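Local coordinates for Blo t 1 allergen (Blomia tropicalis, PDB 5JT8), which is a mite allergen of the papain cysteine protease family, probably a protease held inactive by its propeptide until maturation, at residues S84-F94 with D276-I284; F261-L269 with W303-Y314. All coordinates share one frame; numbering follows the deposited sequence.

The four segments alternate along the chain: 84-94, 261-269, 276-284, then 303-314, so the two contacts cross along the chain. Their centres lie about 18 Å apart, and both reach the same mixed sheet, interaction 1 through strand 281-291 and interaction 2 chiefly through strand 312-316, with strand 294-300 between the two. They meet where the rings of His-281 and Trp-303 stack, and Leu-87 CD2 packs 4.0 Å from Trp-303 CZ2. Interaction 1 lays helix 80-88 and the chain after it against the start of strand 281-291; interaction 2 joins the helix 259-262 region to the loop before strand 312-316 and to that strand. The arrangement is consistent with a papain-type zymogen, its propeptide still attached.

Interaction 1 of 2, residues S84-F94 with D276-I284; sequences SFHLSGGGLNF and DAYTDHAVI. With NAG (2-acetamido-2-deoxy-beta-D-glucopyranose), chain D.
Ser-84 and Asp-280 form the tight, buried heart of this contact. Ser-84 OG, anti to the backbone N (chi1 176°), is thereby put between Asp-280 OD2 and Tyr-278 OH. It donates to Asp-280 OD2 over 2.9 Å, received on the anti lone pair, away from OD1. Reaching in from the exposed side, Tyr-278 OH donates to Ser-84 OG at 2.6 Å, with that oxygen in the ring plane at its edge. Ser-257 also bonds to Asp-280 OD2, so two hydroxyls hold the carboxylate. One helical turn on, Ser-88 OG reaches Asp-280 O at 2.6 Å from above the carbonyl plane, 47° out of it. Leu-87 CB lies against that same carbonyl. Here helix 80-88 rests on the start of strand 281-291, where Asp-280 and His-281 both face Met-254 in a classic beta bulge. His-281 NE2 bonds to Asn-301, consistent with the His-Asn pair of papain-type proteases; Leu-87 CD2 lies beside this histidine, probably near the active site. The contact slackens at Gly-90 and Gly-91, exposed and poorly ordered. Buried Leu-92 restores the packing, CD1 3.4 Å from Thr-279 O. Partly exposed Phe-94 turns its ring edge to Thr-279, CE1 lying 3.0 Å from OG1, a buried hydroxyl without a hydrogen-bond partner in the model. On the solvent side, Asn-93 ND2 carries the covalently attached N-acetylglucosamine.

Interaction 2 of 2, residues F261-L269 with W303-Y314; sequences FRNLGNGVL and WGTGWGNGGYGY
Trp-307 lies with its indole edge toward the backbone of Phe-261 and Arg-262, and with Phe-261 and Trp-303 it forms an aromatic cluster beside the sheet of the papain-like protease domain. Its CG is anti to the backbone N (chi1 178°), which carries the indole across to helix 259-262. There NE1 donates to Phe-261 O at 3.0 Å, with the oxygen almost exactly in the ring plane; a weak second bond runs to Arg-262 O. Phe-261 O also accepts from Leu-264 N, so one carbonyl at the helix end serves two donors.

The rings are turned rather than stacked. Trp-307 CZ2 sits over one face of the Phe-261 ring, toward its rim, and the planes of the phenyl and the six-membered ring meet at 49°. Trp-303 instead lies at the phenyl edge, bringing CH2 to 3.9 Å from Phe-261 CE2, with the planes 68° apart; Tyr-75 meets Trp-303 edge-to-face. Each face of the Trp-307 indole is met, by Leu-264 O on one side and by the Trp-303 rim, at CE3, on the other. Leu-264 CB and CD2 press on its six-membered ring, and the leucine carbonyl receives Gly-308 N at 2.8 Å. Next to it the backbones of Gly-265 and Gly-308 exchange CA-H...O contacts, Gly-308 CA lying 3.3 Å from Gly-265 O. Farther on, Val-268 crosses Tyr-314 at about a right angle, CG2 against CB, while Leu-269 N donates to Tyr-314 O at 2.9 Å beside the short, weakly bonded strand 268-269. Between the backbones one water accepts from Tyr-314 N and donates to Gly-265 O and Gly-267 O, each 2.8 Å from the water oxygen.

Interaction 1 of 2, residues S84-F94 with D276-I284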
# COMPACT_ATOMS: atom_id res chain seq x y z
N SER A 84 8.46 -10.32 2.47
CA SER A 84 7.98 -9.69 3.69
C SER A 84 9.04 -8.77 4.30
O SER A 84 8.75 -7.65 4.70
CB SER A 84 7.55 -10.76 4.70
OG SER A 84 7.16 -10.17 5.93
N PHE A 85 10.28 -9.25 4.37
CA PHE A 85 11.39 -8.41 4.84
C PHE A 85 11.64 -7.24 3.88
O PHE A 85 11.87 -6.11 4.32
CB PHE A 85 12.66 -9.25 5.00
CG PHE A 85 13.76 -8.52 5.74
CD1 PHE A 85 13.77 -8.48 7.12
CD2 PHE A 85 14.77 -7.87 5.05
CE1 PHE A 85 14.78 -7.80 7.81
CE2 PHE A 85 15.78 -7.20 5.72
CZ PHE A 85 15.78 -7.16 7.10
N HIS A 86 11.61 -7.51 2.58
CA HIS A 86 11.71 -6.46 1.57
C HIS A 86 10.68 -5.34 1.80
O HIS A 86 10.99 -4.15 1.65
CB HIS A 86 11.53 -7.05 0.17
CG HIS A 86 12.09 -6.19 -0.92
ND1 HIS A 86 13.23 -5.43 -0.77
CD2 HIS A 86 11.66 -5.99 -2.19
CE1 HIS A 86 13.48 -4.80 -1.90
NE2 HIS A 86 12.55 -5.11 -2.78
N LEU A 87 9.45 -5.71 2.16
CA LEU A 87 8.40 -4.73 2.41
C LEU A 87 8.62 -3.94 3.70
O LEU A 87 8.56 -2.71 3.69
CB LEU A 87 7.03 -5.41 2.45
CG LEU A 87 6.61 -5.99 1.10
CD1 LEU A 87 5.31 -6.80 1.22
CD2 LEU A 87 6.48 -4.87 0.06
N SER A 88 8.87 -4.63 4.81
CA SER A 88 8.91 -3.94 6.10
C SER A 88 10.00 -4.41 7.05
O SER A 88 9.82 -4.34 8.27
CB SER A 88 7.55 -4.07 6.80
OG SER A 88 6.54 -3.43 6.03
N GLY A 89 11.13 -4.86 6.51
CA GLY A 89 12.32 -5.19 7.27
C GLY A 89 12.12 -5.89 8.60
O GLY A 89 12.94 -5.74 9.52
N GLY A 90 11.03 -6.65 8.70
CA GLY A 90 10.64 -7.31 9.93
C GLY A 90 10.62 -6.40 11.15
O GLY A 90 10.98 -6.83 12.25
N GLY A 91 10.20 -5.15 10.98
CA GLY A 91 10.31 -4.18 12.05
C GLY A 91 9.12 -3.26 12.26
O GLY A 91 9.31 -2.07 12.52
N LEU A 92 7.91 -3.79 12.17
CA LEU A 92 6.72 -2.98 12.45
C LEU A 92 6.28 -3.11 13.92
O LEU A 92 5.76 -4.15 14.33
CB LEU A 92 5.56 -3.37 11.51
CG LEU A 92 5.60 -2.85 10.06
CD1 LEU A 92 4.42 -3.36 9.26
CD2 LEU A 92 5.67 -1.32 9.99
N ASN A 93 6.51 -2.06 14.71
CA ASN A 93 6.09 -2.02 16.11
C ASN A 93 4.55 -1.88 16.22
O ASN A 93 4.02 -0.78 16.23
CB ASN A 93 6.82 -0.88 16.85
CG ASN A 93 6.55 -0.85 18.36
OD1 ASN A 93 5.51 -1.30 18.83
ND2 ASN A 93 7.51 -0.30 19.13
N PHE A 94 3.86 -3.01 16.31
CA PHE A 94 2.40 -3.02 16.40
C PHE A 94 1.90 -2.40 17.71
O PHE A 94 0.80 -1.85 17.77
CB PHE A 94 1.85 -4.44 16.28
CG PHE A 94 2.33 -5.17 15.06
CD1 PHE A 94 1.83 -4.86 13.80
CD2 PHE A 94 3.27 -6.18 15.16
CE1 PHE A 94 2.27 -5.54 12.67
CE2 PHE A 94 3.72 -6.87 14.04
CZ PHE A 94 3.21 -6.55 12.80
N ASP A 276 -6.54 -11.69 9.87
CA ASP A 276 -5.08 -11.71 9.94
C ASP A 276 -4.51 -10.66 10.90
O ASP A 276 -4.84 -9.47 10.83
CB ASP A 276 -4.49 -11.49 8.56
CG ASP A 276 -3.14 -12.13 8.42
OD1 ASP A 276 -2.42 -12.27 9.44
OD2 ASP A 276 -2.81 -12.53 7.29
N ALA A 277 -3.62 -11.10 11.79
CA ALA A 277 -2.96 -10.18 12.72
C ALA A 277 -1.62 -9.69 12.14
O ALA A 277 -1.08 -8.67 12.57
CB ALA A 277 -2.74 -10.85 14.06
N TYR A 278 -1.12 -10.41 11.14
CA TYR A 278 0.19 -10.11 10.58
C TYR A 278 0.08 -9.11 9.43
O TYR A 278 -0.54 -9.38 8.41
CB TYR A 278 0.86 -11.39 10.09
CG TYR A 278 2.29 -11.22 9.62
CD1 TYR A 278 3.36 -11.35 10.50
CD2 TYR A 278 2.57 -10.95 8.29
CE1 TYR A 278 4.66 -11.22 10.07
CE2 TYR A 278 3.87 -10.81 7.84
CZ TYR A 278 4.91 -10.95 8.73
OH TYR A 278 6.21 -10.81 8.28
N THR A 279 0.71 -7.97 9.61
CA THR A 279 0.69 -6.91 8.63
C THR A 279 2.13 -6.53 8.25
O THR A 279 3.02 -6.48 9.11
CB THR A 279 -0.08 -5.72 9.19
OG1 THR A 279 0.15 -5.69 10.60
CG2 THR A 279 -1.59 -5.90 8.98
N ASP A 280 2.38 -6.30 6.96
CA ASP A 280 3.70 -5.85 6.51
C ASP A 280 3.63 -4.95 5.27
O ASP A 280 4.65 -4.63 4.68
CB ASP A 280 4.63 -7.04 6.22
CG ASP A 280 4.08 -7.99 5.16
OD1 ASP A 280 3.01 -7.73 4.57
OD2 ASP A 280 4.74 -9.03 4.92
N HIS A 281 2.43 -4.54 4.89
CA HIS A 281 2.30 -3.73 3.69
C HIS A 281 1.23 -2.68 3.86
O HIS A 281 0.13 -2.99 4.32
CB HIS A 281 1.98 -4.63 2.51
CG HIS A 281 2.00 -3.94 1.18
ND1 HIS A 281 2.99 -3.06 0.82
CD2 HIS A 281 1.18 -4.05 0.11
CE1 HIS A 281 2.76 -2.63 -0.41
NE2 HIS A 281 1.67 -3.22 -0.86
N ALA A 282 1.55 -1.44 3.49
CA ALA A 282 0.57 -0.35 3.50
C ALA A 282 0.01 -0.11 2.11
O ALA A 282 0.77 -0.05 1.16
CB ALA A 282 1.18 0.92 4.03
N VAL A 283 -1.31 0.03 2.00
CA VAL A 283 -1.94 0.37 0.72
C VAL A 283 -3.12 1.30 0.99
O VAL A 283 -3.29 1.77 2.11
CB VAL A 283 -2.43 -0.87 -0.05
CG1 VAL A 283 -1.26 -1.75 -0.48
CG2 VAL A 283 -3.44 -1.68 0.80
N ILE A 284 -3.94 1.55 -0.03
CA ILE A 284 -5.06 2.49 0.06
C ILE A 284 -6.38 1.83 -0.34
O ILE A 284 -6.45 1.15 -1.36
CB ILE A 284 -4.80 3.72 -0.87
CG1 ILE A 284 -3.54 4.48 -0.42
CG2 ILE A 284 -6.00 4.66 -0.91
CD1 ILE A 284 -3.04 5.49 -1.48
C1 NAG D . 7.34 -0.21 20.57
C2 NAG D . 8.65 -0.29 21.38
C3 NAG D . 8.37 -0.15 22.88
C4 NAG D . 7.51 1.08 23.16
C5 NAG D . 6.25 1.02 22.30
C6 NAG D . 5.35 2.21 22.49
C7 NAG D . 10.19 -1.71 20.08
C8 NAG D . 10.80 -3.07 19.96
N2 NAG D . 9.34 -1.54 21.11
O3 NAG D . 9.60 -0.04 23.59
O4 NAG D . 7.14 1.13 24.53
O5 NAG D . 6.63 0.97 20.92
O6 NAG D . 5.72 3.29 21.63
O7 NAG D . 10.44 -0.80 19.30

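Interaction 2 of 2, residues F261-L269 with W303-Y314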
# COMPACT_ATOMS: atom_id res chain seq x y z
N PHE A 261 -2.32 -12.54 -2.25
CA PHE A 261 -2.30 -11.10 -2.46
C PHE A 261 -1.09 -10.71 -3.31
O PHE A 261 -1.20 -9.90 -4.23
CB PHE A 261 -2.29 -10.34 -1.14
CG PHE A 261 -2.37 -8.86 -1.33
CD1 PHE A 261 -3.61 -8.25 -1.51
CD2 PHE A 261 -1.22 -8.08 -1.39
CE1 PHE A 261 -3.70 -6.88 -1.70
CE2 PHE A 261 -1.30 -6.73 -1.60
CZ PHE A 261 -2.54 -6.12 -1.75
N ARG A 262 0.05 -11.29 -2.98
CA ARG A 262 1.32 -11.06 -3.69
C ARG A 262 1.19 -11.13 -5.21
O ARG A 262 1.65 -10.25 -5.94
CB ARG A 262 2.36 -12.07 -3.21
CG ARG A 262 3.75 -11.89 -3.76
CD ARG A 262 4.71 -12.83 -3.04
NE ARG A 262 6.02 -12.85 -3.67
CZ ARG A 262 7.05 -13.58 -3.24
NH1 ARG A 262 6.93 -14.34 -2.16
NH2 ARG A 262 8.20 -13.53 -3.90
N ASN A 263 0.54 -12.18 -5.68
CA ASN A 263 0.48 -12.44 -7.11
C ASN A 263 -0.84 -12.09 -7.74
O ASN A 263 -1.09 -12.46 -8.89
CB ASN A 263 0.80 -13.91 -7.38
CG ASN A 263 2.22 -14.24 -7.06
OD1 ASN A 263 3.13 -13.92 -7.83
ND2 ASN A 263 2.44 -14.87 -5.91
N LEU A 264 -1.68 -11.38 -7.00
CA LEU A 264 -3.02 -11.03 -7.46
C LEU A 264 -3.02 -10.32 -8.81
O LEU A 264 -2.25 -9.39 -9.03
CB LEU A 264 -3.72 -10.15 -6.43
CG LEU A 264 -5.19 -9.81 -6.67
CD1 LEU A 264 -6.01 -11.08 -6.84
CD2 LEU A 264 -5.74 -8.98 -5.50
N GLY A 265 -3.88 -10.78 -9.73
CA GLY A 265 -4.19 -10.07 -10.95
C GLY A 265 -5.65 -9.64 -10.93
O GLY A 265 -6.11 -9.02 -9.98
N ASN A 266 -6.40 -9.99 -11.98
CA ASN A 266 -7.84 -9.80 -12.01
C ASN A 266 -8.59 -10.75 -11.07
O ASN A 266 -8.09 -11.84 -10.77
CB ASN A 266 -8.38 -9.98 -13.43
CG ASN A 266 -8.09 -8.79 -14.33
OD1 ASN A 266 -8.79 -7.78 -14.29
ND2 ASN A 266 -7.06 -8.91 -15.16
N GLY A 267 -9.78 -10.35 -10.63
CA GLY A 267 -10.64 -11.22 -9.84
C GLY A 267 -10.84 -10.76 -8.41
O GLY A 267 -10.19 -9.82 -7.95
N VAL A 268 -11.76 -11.39 -7.69
CA VAL A 268 -11.97 -11.04 -6.29
C VAL A 268 -11.37 -12.11 -5.39
O VAL A 268 -11.78 -13.27 -5.40
CB VAL A 268 -13.46 -10.87 -5.94
CG1 VAL A 268 -13.59 -10.54 -4.46
CG2 VAL A 268 -14.07 -9.78 -6.79
N LEU A 269 -10.37 -11.70 -4.62
CA LEU A 269 -9.71 -12.58 -3.68
C LEU A 269 -10.64 -12.91 -2.53
O LEU A 269 -10.94 -12.04 -1.70
CB LEU A 269 -8.41 -11.94 -3.18
CG LEU A 269 -7.40 -12.88 -2.52
CD1 LEU A 269 -7.06 -14.04 -3.46
CD2 LEU A 269 -6.14 -12.11 -2.14
N TRP A 303 2.58 -1.13 -6.67
CA TRP A 303 3.47 -2.11 -7.31
C TRP A 303 3.38 -2.05 -8.84
O TRP A 303 3.62 -3.06 -9.51
CB TRP A 303 3.14 -3.52 -6.83
CG TRP A 303 3.44 -3.78 -5.36
CD1 TRP A 303 4.19 -3.00 -4.53
CD2 TRP A 303 3.00 -4.89 -4.58
NE1 TRP A 303 4.24 -3.57 -3.28
CE2 TRP A 303 3.51 -4.73 -3.28
CE3 TRP A 303 2.21 -6.02 -4.86
CZ2 TRP A 303 3.26 -5.64 -2.25
CZ3 TRP A 303 1.96 -6.93 -3.83
CH2 TRP A 303 2.49 -6.73 -2.55
N GLY A 304 3.04 -0.89 -9.37
CA GLY A 304 2.93 -0.71 -10.81
C GLY A 304 1.61 -1.20 -11.35
O GLY A 304 0.86 -1.91 -10.68
N THR A 305 1.32 -0.83 -12.59
CA THR A 305 0.06 -1.21 -13.24
C THR A 305 0.06 -2.68 -13.64
O THR A 305 -0.95 -3.19 -14.12
CB THR A 305 -0.20 -0.36 -14.50
OG1 THR A 305 0.87 -0.56 -15.44
CG2 THR A 305 -0.29 1.12 -14.16
N GLY A 306 1.19 -3.35 -13.46
CA GLY A 306 1.33 -4.75 -13.82
C GLY A 306 0.70 -5.67 -12.79
O GLY A 306 0.39 -6.82 -13.10
N TRP A 307 0.50 -5.18 -11.57
CA TRP A 307 -0.13 -5.97 -10.51
C TRP A 307 -1.64 -5.75 -10.48
O TRP A 307 -2.13 -4.69 -10.86
CB TRP A 307 0.48 -5.63 -9.14
CG TRP A 307 -0.14 -6.36 -7.95
CD1 TRP A 307 0.30 -7.51 -7.37
CD2 TRP A 307 -1.29 -5.95 -7.19
NE1 TRP A 307 -0.50 -7.85 -6.32
CE2 TRP A 307 -1.48 -6.92 -6.18
CE3 TRP A 307 -2.18 -4.88 -7.27
CZ2 TRP A 307 -2.52 -6.84 -5.25
CZ3 TRP A 307 -3.23 -4.80 -6.34
CH2 TRP A 307 -3.38 -5.78 -5.35
N GLY A 308 -2.36 -6.77 -10.03
CA GLY A 308 -3.81 -6.71 -9.94
C GLY A 308 -4.42 -6.33 -11.28
O GLY A 308 -3.96 -6.79 -12.32
N ASN A 309 -5.44 -5.49 -11.25
CA ASN A 309 -6.06 -4.96 -12.46
C ASN A 309 -5.64 -3.50 -12.67
O ASN A 309 -6.25 -2.59 -12.11
CB ASN A 309 -7.59 -5.08 -12.38
CG ASN A 309 -8.27 -4.72 -13.69
OD1 ASN A 309 -7.75 -3.95 -14.50
ND2 ASN A 309 -9.46 -5.28 -13.91
N GLY A 310 -4.63 -3.27 -13.49
CA GLY A 310 -4.09 -1.93 -13.66
C GLY A 310 -3.57 -1.32 -12.36
O GLY A 310 -3.56 -0.10 -12.20
N GLY A 311 -3.12 -2.16 -11.43
CA GLY A 311 -2.50 -1.66 -10.20
C GLY A 311 -3.47 -1.65 -9.03
O GLY A 311 -3.09 -1.34 -7.89
N TYR A 312 -4.72 -1.99 -9.33
CA TYR A 312 -5.79 -2.06 -8.34
C TYR A 312 -6.17 -3.52 -8.08
O TYR A 312 -6.14 -4.35 -8.98
CB TYR A 312 -7.02 -1.26 -8.80
CG TYR A 312 -6.79 0.25 -8.78
CD1 TYR A 312 -7.01 0.98 -7.63
CD2 TYR A 312 -6.33 0.92 -9.91
CE1 TYR A 312 -6.80 2.35 -7.59
CE2 TYR A 312 -6.12 2.29 -9.88
CZ TYR A 312 -6.35 2.99 -8.71
OH TYR A 312 -6.14 4.35 -8.66
N GLY A 313 -6.54 -3.84 -6.84
CA GLY A 313 -6.91 -5.19 -6.50
C GLY A 313 -8.25 -5.25 -5.80
O GLY A 313 -8.71 -4.25 -5.25
N TYR A 314 -8.87 -6.43 -5.81
CA TYR A 314 -10.16 -6.59 -5.19
C TYR A 314 -10.13 -7.70 -4.14
O TYR A 314 -9.83 -8.85 -4.45
CB TYR A 314 -11.23 -6.87 -6.25
CG TYR A 314 -11.27 -5.79 -7.33
CD1 TYR A 314 -11.89 -4.58 -7.10
CD2 TYR A 314 -10.66 -5.99 -8.56
CE1 TYR A 314 -11.93 -3.59 -8.06
CE2 TYR A 314 -10.69 -5.01 -9.54
CZ TYR A 314 -11.33 -3.81 -9.29
OH TYR A 314 -11.37 -2.83 -10.25
O HOH W 1 -8.13 -7.91 -8.39